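Local coordinates for hypothetical protein XCC279 (PDB 4NAV) that probably hydrolyses 3-deoxy-D-manno-octulosonate 8-phosphate to KDO and inorganic phosphate, a magnesium-dependent step of lipopolysaccharide biosynthesis, at residues 17-21 against 165-170. Residues are numbered along the deposited sequence.
Sequences AARVR and VVLAAQ
This is a turn-to-helix contact, in which the glutamine that directly follows helix 158-169 binds the turn that leads into strand 22-25. That strand is the central one of the parallel sheet of a HAD-like fold. Residues Ala17 to Val20 form a type I beta turn, with a weak Val20 N to Ala17 O hydrogen bond of 3.4 Å. Residues 165-169 are helical, and Gln170 is the first residue to leave helical angles (phi -102°, psi 18°). The closest CA pairs are Ala17 with Val166 (5.1 Å) and Ala18 with Ala169 (4.8 Å). In the second pair, alanine on both sides allows the close approach. Ala17 CB points toward the helix and lies 3.9 Å from Ala169 CB and 4.1 Å from Val165 CG1. Ala18 CB is 3.7 Å from Ala169 O. Val20 CB meets Val166 CG1 at 4.3 Å.

Gln170, with chi1 m and chi2 t, extends its amide to the turn. Its NE2 donates to Ala17 O (3.1 Å) and to Val20 O (2.8 Å), so one amide group joins both ends of the turn. Arg21 CB points away, but its side chain folds back (chi1 m, chi2 m), and NH1 gives a weak hydrogen bond to Gln170 OE1 (3.3 Å). The two segments bury 310 Å² in total, away from the predicted magnesium and substrate sites.

Backbone hydrogen bonds join Arg21 to His65 and Gln112. Leu131 of strand 131-133 touches Ala17 and Val20, Leu114 of strand 113-116 touches Val20 and Val166, and Leu59 of helix 50-61 packs on Val166 and Leu167.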
loop_
_atom_site.group_PDB
_atom_site.type_symbol
_atom_site.label_atom_id
_atom_site.label_comp_id
_atom_site.label_asym_id
_atom_site.label_seq_id
_atom_site.Cartn_x
_atom_site.Cartn_y
_atom_site.Cartn_z
ATOM N N ALA A 17 21.656 -21.397 10.363
ATOM C CA ALA A 17 20.474 -20.895 11.032
ATOM C C ALA A 17 20.293 -21.557 12.398
ATOM O O ALA A 17 19.810 -20.925 13.337
ATOM C CB ALA A 17 19.247 -21.123 10.169
ATOM N N ALA A 18 20.676 -22.823 12.490
ATOM C CA ALA A 18 20.631 -23.578 13.748
ATOM C C ALA A 18 21.526 -23.019 14.845
ATOM O O ALA A 18 21.287 -23.292 16.017
ATOM C CB ALA A 18 20.984 -25.047 13.517
ATOM N N ARG A 19 22.570 -22.291 14.491
ATOM C CA ARG A 19 23.485 -21.787 15.509
ATOM C C ARG A 19 23.366 -20.284 15.739
ATOM O O ARG A 19 24.179 -19.689 16.407
ATOM C CB ARG A 19 24.927 -22.230 15.224
ATOM C CG ARG A 19 25.585 -21.720 13.969
ATOM C CD ARG A 19 26.986 -22.349 13.878
ATOM N NE ARG A 19 27.581 -22.503 12.553
ATOM C CZ ARG A 19 27.908 -21.538 11.684
ATOM N NH1 ARG A 19 27.632 -20.252 11.908
ATOM N NH2 ARG A 19 28.489 -21.890 10.540
ATOM N N VAL A 20 22.329 -19.688 15.168
ATOM C CA VAL A 20 22.080 -18.283 15.322
ATOM C C VAL A 20 21.641 -17.961 16.741
ATOM O O VAL A 20 20.633 -18.442 17.203
ATOM C CB VAL A 20 20.980 -17.814 14.347
ATOM C CG1 VAL A 20 20.439 -16.438 14.736
ATOM C CG2 VAL A 20 21.509 -17.824 12.930
ATOM N N ARG A 21 22.390 -17.076 17.387
ATOM C CA ARG A 21 22.097 -16.611 18.734
ATOM C C ARG A 21 21.760 -15.147 18.765
ATOM O O ARG A 21 21.201 -14.643 19.754
ATOM C CB ARG A 21 23.307 -16.851 19.631
ATOM C CG ARG A 21 23.778 -18.302 19.623
ATOM C CD ARG A 21 22.985 -19.305 20.423
ATOM N NE ARG A 21 21.670 -18.876 20.898
ATOM C CZ ARG A 21 20.499 -19.530 20.797
ATOM N NH1 ARG A 21 20.339 -20.675 20.134
ATOM N NH2 ARG A 21 19.428 -18.999 21.375
ATOM N N VAL A 165 12.394 -19.788 9.542
ATOM C CA VAL A 165 13.516 -20.651 9.208
ATOM C C VAL A 165 14.382 -20.955 10.428
ATOM O O VAL A 165 14.681 -22.124 10.744
ATOM C CB VAL A 165 14.388 -20.008 8.124
ATOM C CG1 VAL A 165 15.765 -20.660 8.068
ATOM C CG2 VAL A 165 13.669 -20.077 6.775
ATOM N N VAL A 166 14.730 -19.887 11.149
ATOM C CA VAL A 166 15.622 -20.002 12.276
ATOM C C VAL A 166 14.983 -20.867 13.356
ATOM O O VAL A 166 15.579 -21.840 13.842
ATOM C CB VAL A 166 15.978 -18.620 12.808
ATOM C CG1 VAL A 166 16.751 -18.723 14.124
ATOM C CG2 VAL A 166 16.844 -17.902 11.808
ATOM N N LEU A 167 13.752 -20.522 13.704
ATOM C CA LEU A 167 12.993 -21.308 14.656
ATOM C C LEU A 167 12.881 -22.789 14.207
ATOM O O LEU A 167 13.149 -23.695 14.995
ATOM C CB LEU A 167 11.626 -20.694 14.838
ATOM C CG LEU A 167 11.648 -19.306 15.521
ATOM C CD1 LEU A 167 10.301 -18.625 15.434
ATOM C CD2 LEU A 167 12.047 -19.469 16.984
ATOM N N ALA A 168 12.601 -23.031 12.921
ATOM C CA ALA A 168 12.504 -24.413 12.456
ATOM C C ALA A 168 13.858 -25.132 12.607
ATOM O O ALA A 168 13.917 -26.266 13.039
ATOM C CB ALA A 168 12.061 -24.451 11.005
ATOM N N ALA A 169 14.948 -24.442 12.265
ATOM C CA ALA A 169 16.259 -25.039 12.329
ATOM C C ALA A 169 16.645 -25.342 13.756
ATOM O O ALA A 169 17.505 -26.191 14.002
ATOM C CB ALA A 169 17.314 -24.148 11.685
ATOM N N GLN A 170 16.058 -24.619 14.690
ATOM C CA GLN A 170 16.392 -24.815 16.103
ATOM C C GLN A 170 15.339 -25.617 16.855
ATOM O O GLN A 170 15.317 -25.611 18.062
ATOM C CB GLN A 170 16.630 -23.453 16.755
ATOM C CG GLN A 170 17.845 -22.728 16.183
ATOM C CD GLN A 170 18.191 -21.461 16.951
ATOM O OE1 GLN A 170 17.769 -21.278 18.092
ATOM N NE2 GLN A 170 19.040 -20.633 16.362
#